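Local structure of nitrate reductase (Ulva prolifera, 5YLY) at residues K31-A36 / E137-I142; M70-K75 / R88-T93. The protein serves the first step of nitrate assimilation, reduction of nitrate to nitrite probably with NADH as donor, and binds FAD in its cytochrome b5 reductase domain. All coordinates share one frame; numbering follows the deposited sequence.

How the interactions relate
Both contacts belong to the six-stranded antiparallel sheet of the FAD-binding domain, and their centres lie about 9 Å apart. Interaction 1 joins strands 34-43 and 135-142; interaction 2 joins strands 69-75 and 85-90, a beta hairpin. Strands 135-142 and 69-75 are neighbours in the sheet, so the two contacts follow one another across it. In sequence, both segments of interaction 2 fall between the two segments of interaction 1. They touch directly, through a salt bridge and a probable backbone hydrogen bond. Interaction 2 carries the FAD-binding residues, while interaction 1 continues the sheet on the side farther from the cofactor.

Interaction 1 of 2, residues K31-A36 / E137-I142; sequences KKQKAA and EVKGPI
The side chain of Q33 lies across those of E137 and K139, meeting each at about a right angle. Its CG stands anti to the carbonyl carbon (chi1 -68°), and a bend at chi2 turns CD toward K139. Q33 NE2 then rests 3.6 Å from K139 CE, while Q33 OE1 comes within 3.7 Å of K139 CB. These are van der Waals contacts that suit a glutamine, whose neutral amide adds no further positive charge between K139 and R73, which Q33 also touches. Nearer its root, Q33 CB approaches E137 OE1 at 3.7 Å; the amide and carboxylate planes are only 16° apart. The charge of E137 is met by K75 and R73, both forming salt bridges to OE1.

K139 bends at chi3 (-87°), which sets CE 3.7 Å from K32 O, so the aliphatic chain covers backbone of the incoming segment. A lysine is long enough to carry its ammonium past this point, where a water accepts from K139 NZ at 3.2 Å and donates to K31 O. Beneath the side chains, K34 and V138 form an antiparallel hydrogen-bonded pair, K34 N reaching V138 O at 2.9 Å and V138 N reaching K34 O at 2.7 Å. The small A36 sets CB 3.9 Å from V138 CG2.

Residues 31-33 lead in as a loop to strand 34-43, whose antiparallel pairing with strand 135-142 belongs to the six-stranded barrel of the FAD-binding domain, as in ferredoxin-NADP+ reductase relatives. Strand 48-54 borders this pair beyond 34-43, and strand 69-75 beyond 135-142, where V138 touches M70.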
# COMPACT_ATOMS: atom_id res chain seq x y z
N LYS A 31 -17.60 -13.26 -2.07
CA LYS A 31 -18.21 -14.47 -1.51
C LYS A 31 -17.41 -15.71 -1.90
O LYS A 31 -17.76 -16.81 -1.45
CB LYS A 31 -19.62 -14.66 -2.07
CG LYS A 31 -20.61 -13.53 -1.83
CD LYS A 31 -21.98 -14.03 -2.27
CE LYS A 31 -22.95 -12.93 -2.56
NZ LYS A 31 -24.16 -13.47 -3.23
N LYS A 32 -16.39 -15.55 -2.79
CA LYS A 32 -15.68 -16.71 -3.31
C LYS A 32 -14.16 -16.63 -3.25
O LYS A 32 -13.57 -15.54 -3.35
CB LYS A 32 -16.09 -16.96 -4.77
CG LYS A 32 -17.53 -17.42 -4.96
CD LYS A 32 -17.81 -17.84 -6.38
CE LYS A 32 -19.17 -18.50 -6.47
NZ LYS A 32 -19.40 -19.08 -7.81
N GLN A 33 -13.54 -17.82 -3.11
CA GLN A 33 -12.09 -18.00 -3.19
C GLN A 33 -11.88 -18.29 -4.67
O GLN A 33 -12.46 -19.25 -5.20
CB GLN A 33 -11.61 -19.19 -2.34
CG GLN A 33 -11.76 -19.00 -0.83
CD GLN A 33 -10.83 -17.95 -0.25
OE1 GLN A 33 -9.90 -17.45 -0.88
NE2 GLN A 33 -11.07 -17.59 1.00
N LYS A 34 -11.14 -17.42 -5.36
CA LYS A 34 -10.94 -17.61 -6.80
C LYS A 34 -9.50 -17.90 -7.11
O LYS A 34 -8.62 -17.20 -6.63
CB LYS A 34 -11.48 -16.40 -7.59
CG LYS A 34 -13.04 -16.41 -7.49
CD LYS A 34 -13.74 -15.56 -8.50
CE LYS A 34 -13.77 -16.10 -9.90
NZ LYS A 34 -14.36 -15.10 -10.82
N ALA A 35 -9.27 -18.99 -7.83
CA ALA A 35 -7.91 -19.41 -8.16
C ALA A 35 -7.23 -18.43 -9.14
O ALA A 35 -7.88 -17.91 -10.04
CB ALA A 35 -7.94 -20.80 -8.76
N ALA A 36 -5.94 -18.16 -8.94
CA ALA A 36 -5.17 -17.29 -9.84
C ALA A 36 -3.85 -18.00 -10.05
O ALA A 36 -3.21 -18.43 -9.09
CB ALA A 36 -4.93 -15.93 -9.19
N GLU A 137 -5.31 -18.75 -4.00
CA GLU A 137 -6.73 -18.41 -3.99
C GLU A 137 -6.86 -16.99 -3.58
O GLU A 137 -6.13 -16.52 -2.71
CB GLU A 137 -7.54 -19.35 -3.10
CG GLU A 137 -7.77 -20.68 -3.77
CD GLU A 137 -8.67 -21.63 -3.01
OE1 GLU A 137 -8.77 -21.49 -1.77
OE2 GLU A 137 -9.25 -22.53 -3.65
N VAL A 138 -7.78 -16.26 -4.24
CA VAL A 138 -7.95 -14.83 -4.01
C VAL A 138 -9.37 -14.49 -3.60
O VAL A 138 -10.31 -14.83 -4.32
CB VAL A 138 -7.53 -14.01 -5.28
CG1 VAL A 138 -7.52 -12.52 -4.98
CG2 VAL A 138 -6.15 -14.46 -5.78
N LYS A 139 -9.52 -13.75 -2.49
CA LYS A 139 -10.83 -13.30 -2.03
C LYS A 139 -10.84 -11.78 -1.87
O LYS A 139 -9.99 -11.21 -1.19
CB LYS A 139 -11.27 -14.01 -0.73
CG LYS A 139 -12.66 -13.55 -0.25
CD LYS A 139 -13.24 -14.41 0.89
CE LYS A 139 -14.00 -15.59 0.34
NZ LYS A 139 -14.80 -16.27 1.40
N GLY A 140 -11.83 -11.14 -2.46
CA GLY A 140 -11.94 -9.69 -2.36
C GLY A 140 -13.10 -9.17 -3.17
O GLY A 140 -13.77 -9.96 -3.82
N PRO A 141 -13.32 -7.84 -3.21
CA PRO A 141 -12.54 -6.80 -2.51
C PRO A 141 -12.81 -6.75 -1.02
O PRO A 141 -13.89 -7.11 -0.55
CB PRO A 141 -12.96 -5.50 -3.21
CG PRO A 141 -14.03 -5.86 -4.22
CD PRO A 141 -14.45 -7.27 -3.96
N ILE A 142 -11.80 -6.31 -0.28
CA ILE A 142 -11.86 -6.15 1.16
C ILE A 142 -11.62 -4.70 1.49
O ILE A 142 -10.66 -4.10 0.99
CB ILE A 142 -10.79 -7.03 1.90
CG1 ILE A 142 -10.71 -8.49 1.33
CG2 ILE A 142 -11.02 -7.00 3.42
CD1 ILE A 142 -11.95 -9.42 1.55
O HOH W 1 -15.64 -18.94 -0.24

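Interaction 2 of 2, residues M70-K75 / R88-T93; sequences MLIRKK and RAYTPT. With FAD (flavin-adenine dinucleotide), chain C.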
# COMPACT_ATOMS: atom_id res chain seq x y z
N MET A 70 -7.08 -7.33 -1.29
CA MET A 70 -7.52 -8.72 -1.46
C MET A 70 -6.87 -9.62 -0.42
O MET A 70 -5.82 -9.27 0.12
CB MET A 70 -7.12 -9.24 -2.86
CG MET A 70 -5.63 -9.20 -3.12
SD MET A 70 -5.00 -9.61 -4.79
CE MET A 70 -6.28 -8.99 -5.79
N LEU A 71 -7.46 -10.78 -0.18
CA LEU A 71 -6.85 -11.75 0.71
C LEU A 71 -6.34 -12.85 -0.19
O LEU A 71 -7.06 -13.34 -1.07
CB LEU A 71 -7.89 -12.31 1.73
CG LEU A 71 -8.53 -11.26 2.61
CD1 LEU A 71 -9.59 -11.91 3.51
CD2 LEU A 71 -7.49 -10.52 3.44
N ILE A 72 -5.09 -13.20 -0.02
CA ILE A 72 -4.50 -14.24 -0.85
C ILE A 72 -4.15 -15.41 0.05
O ILE A 72 -3.60 -15.19 1.13
CB ILE A 72 -3.26 -13.71 -1.58
CG1 ILE A 72 -3.67 -12.53 -2.53
CG2 ILE A 72 -2.54 -14.83 -2.35
CD1 ILE A 72 -2.64 -11.76 -3.07
N ARG A 73 -4.47 -16.62 -0.40
CA ARG A 73 -4.21 -17.80 0.44
C ARG A 73 -3.72 -18.98 -0.35
O ARG A 73 -3.93 -19.07 -1.57
CB ARG A 73 -5.45 -18.18 1.27
CG ARG A 73 -6.54 -18.87 0.49
CD ARG A 73 -7.75 -19.17 1.37
NE ARG A 73 -8.56 -20.19 0.72
CZ ARG A 73 -9.52 -20.88 1.34
NH1 ARG A 73 -10.19 -21.82 0.68
NH2 ARG A 73 -9.82 -20.63 2.61
N LYS A 74 -3.12 -19.95 0.37
CA LYS A 74 -2.69 -21.20 -0.21
C LYS A 74 -2.65 -22.28 0.86
O LYS A 74 -2.24 -22.02 2.00
CB LYS A 74 -1.30 -21.10 -0.90
CG LYS A 74 -1.10 -22.23 -1.92
CD LYS A 74 0.18 -22.14 -2.70
CE LYS A 74 0.47 -23.42 -3.49
NZ LYS A 74 -0.61 -23.76 -4.47
N LYS A 75 -3.07 -23.47 0.46
CA LYS A 75 -3.03 -24.67 1.30
C LYS A 75 -1.65 -25.30 1.05
O LYS A 75 -1.31 -25.60 -0.10
CB LYS A 75 -4.13 -25.67 0.88
CG LYS A 75 -5.53 -25.42 1.38
CD LYS A 75 -6.41 -24.81 0.30
CE LYS A 75 -6.57 -23.32 0.51
NZ LYS A 75 -6.50 -22.55 -0.76
N ARG A 88 -2.95 -13.95 3.77
CA ARG A 88 -2.48 -12.60 4.10
C ARG A 88 -3.14 -11.61 3.16
O ARG A 88 -3.50 -11.98 2.03
CB ARG A 88 -0.94 -12.46 3.99
CG ARG A 88 -0.12 -13.34 4.94
CD ARG A 88 -0.23 -12.96 6.41
NE ARG A 88 0.66 -13.77 7.24
CZ ARG A 88 0.34 -14.89 7.89
NH1 ARG A 88 -0.90 -15.38 7.81
NH2 ARG A 88 1.24 -15.54 8.60
N ALA A 89 -3.27 -10.35 3.61
CA ALA A 89 -3.80 -9.25 2.82
C ALA A 89 -2.72 -8.68 1.89
O ALA A 89 -1.57 -8.57 2.30
CB ALA A 89 -4.28 -8.14 3.73
N TYR A 90 -3.08 -8.31 0.65
CA TYR A 90 -2.17 -7.66 -0.31
C TYR A 90 -2.93 -6.63 -1.11
O TYR A 90 -4.09 -6.86 -1.49
CB TYR A 90 -1.46 -8.65 -1.27
CG TYR A 90 -0.53 -9.56 -0.53
CD1 TYR A 90 0.76 -9.15 -0.17
CD2 TYR A 90 -0.97 -10.81 -0.07
CE1 TYR A 90 1.58 -9.95 0.62
CE2 TYR A 90 -0.13 -11.64 0.68
CZ TYR A 90 1.12 -11.18 1.07
OH TYR A 90 1.87 -11.98 1.90
N THR A 91 -2.27 -5.52 -1.38
CA THR A 91 -2.79 -4.53 -2.31
C THR A 91 -1.89 -4.65 -3.53
O THR A 91 -0.70 -4.30 -3.47
CB THR A 91 -2.81 -3.11 -1.77
OG1 THR A 91 -3.63 -3.06 -0.61
CG2 THR A 91 -3.38 -2.11 -2.83
N PRO A 92 -2.43 -5.13 -4.66
CA PRO A 92 -1.57 -5.25 -5.86
C PRO A 92 -1.07 -3.89 -6.33
O PRO A 92 -1.67 -2.86 -6.00
CB PRO A 92 -2.54 -5.78 -6.94
CG PRO A 92 -3.66 -6.37 -6.18
CD PRO A 92 -3.80 -5.61 -4.90
N THR A 93 0.03 -3.89 -7.09
CA THR A 93 0.55 -2.64 -7.64
C THR A 93 -0.11 -2.32 -8.99
O THR A 93 0.29 -1.36 -9.67
CB THR A 93 2.07 -2.69 -7.74
OG1 THR A 93 2.44 -3.83 -8.53
CG2 THR A 93 2.72 -2.75 -6.38
PA FAD C . 4.43 -13.46 9.18
O1A FAD C . 4.67 -14.92 9.32
O2A FAD C . 2.98 -13.05 9.31
O5B FAD C . 5.38 -12.69 10.24
C5B FAD C . 4.85 -11.59 11.02
C4B FAD C . 5.81 -10.43 10.98
O4B FAD C . 7.12 -10.82 11.44
C3B FAD C . 6.07 -9.81 9.62
O3B FAD C . 5.00 -8.97 9.19
C2B FAD C . 7.38 -9.05 9.86
O2B FAD C . 7.15 -7.74 10.38
C1B FAD C . 8.09 -9.93 10.90
N9A FAD C . 9.21 -10.71 10.37
C8A FAD C . 9.25 -12.07 10.17
N7A FAD C . 10.37 -12.50 9.65
C5A FAD C . 11.12 -11.35 9.47
C6A FAD C . 12.39 -11.12 8.90
N6A FAD C . 13.07 -12.04 8.22
N1A FAD C . 12.86 -9.85 8.92
C2A FAD C . 12.09 -8.88 9.42
N3A FAD C . 10.86 -8.97 9.94
C4A FAD C . 10.43 -10.24 9.93
N1 FAD C . 2.97 -7.00 2.10
C2 FAD C . 3.71 -6.96 0.95
O2 FAD C . 4.84 -7.45 0.91
N3 FAD C . 3.17 -6.34 -0.20
C4 FAD C . 1.92 -5.75 -0.29
O4 FAD C . 1.50 -5.32 -1.35
C4X FAD C . 1.15 -5.77 0.96
N5 FAD C . -0.03 -5.20 0.97
C5X FAD C . -0.74 -5.19 2.17
C6 FAD C . -1.99 -4.55 2.21
C7 FAD C . -2.74 -4.52 3.38
C7M FAD C . -4.06 -3.79 3.38
C8 FAD C . -2.24 -5.14 4.56
C8M FAD C . -3.05 -5.17 5.84
C9 FAD C . -0.99 -5.76 4.53
C9A FAD C . -0.24 -5.79 3.34
N10 FAD C . 1.03 -6.45 3.27
C10 FAD C . 1.76 -6.44 2.10
C1' FAD C . 1.54 -7.28 4.38
C2' FAD C . 1.11 -8.74 4.27
O2' FAD C . -0.28 -8.88 4.60
C3' FAD C . 1.92 -9.66 5.18
O3' FAD C . 1.79 -9.25 6.54
C4' FAD C . 3.39 -9.80 4.79
O4' FAD C . 3.47 -10.39 3.49
C5' FAD C . 4.21 -10.63 5.76
O5' FAD C . 3.51 -11.86 6.03
P FAD C . 4.29 -13.23 6.32
O1P FAD C . 3.32 -14.34 6.39
O2P FAD C . 5.45 -13.39 5.36
O3P FAD C . 4.91 -12.93 7.75
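Paired with I72, L71 and M70 respectively, R88, A89 and Y90 present backbone and side-chain groups to FAD. The hydroxyl of Y90 lies 2.8 Å from FAD O4' in a hydrogen bond that either oxygen could donate, and FAD O2' sits over one face of its ring. Y90 CD1 packs against the flavin itself, 3.6 Å from FAD C4X. A phenylalanine here would probably leave FAD O4' without its hydroxyl partner and the ribityl chain less firmly held. The carbonyl oxygen A89 O accepts from FAD O2' at 2.7 Å, and T91 N donates to FAD N5 at 3.3 Å.

A bend at chi2 (-69°) turns CD of R88 toward the diphosphate. The guanidinium makes weak bonds to both phosphates, NE to FAD O1P at 2.9 Å and NE and NH2 to O2A. An arginine suits this spot because its positive charge would help offset the diphosphate. R88-A89-Y90-T91 matches the Arg-x-Tyr-Ser/Thr flavin-binding motif of the ferredoxin-NADP+ reductase family, borne by the last residues of a hairpin strand and the first residue after it.

Pairing with strand 69-75 helps to position R88, A89 and Y90. I72 N bonds almost straight to R88 O at 2.9 Å (178° at the hydrogen), R88 N answers to I72 O, and M70 and Y90 exchange a similar pair. I72 crosses Y90 at about a right angle, with I72 CD1 3.6 Å from Y90 CD2. On the other face of the sheet, L71 CD2 packs against A89 CB at 4.0 Å. Round the Y90 ring, F123 and L127 of helix 122-129 and L104 of strand 101-107 add to the packing.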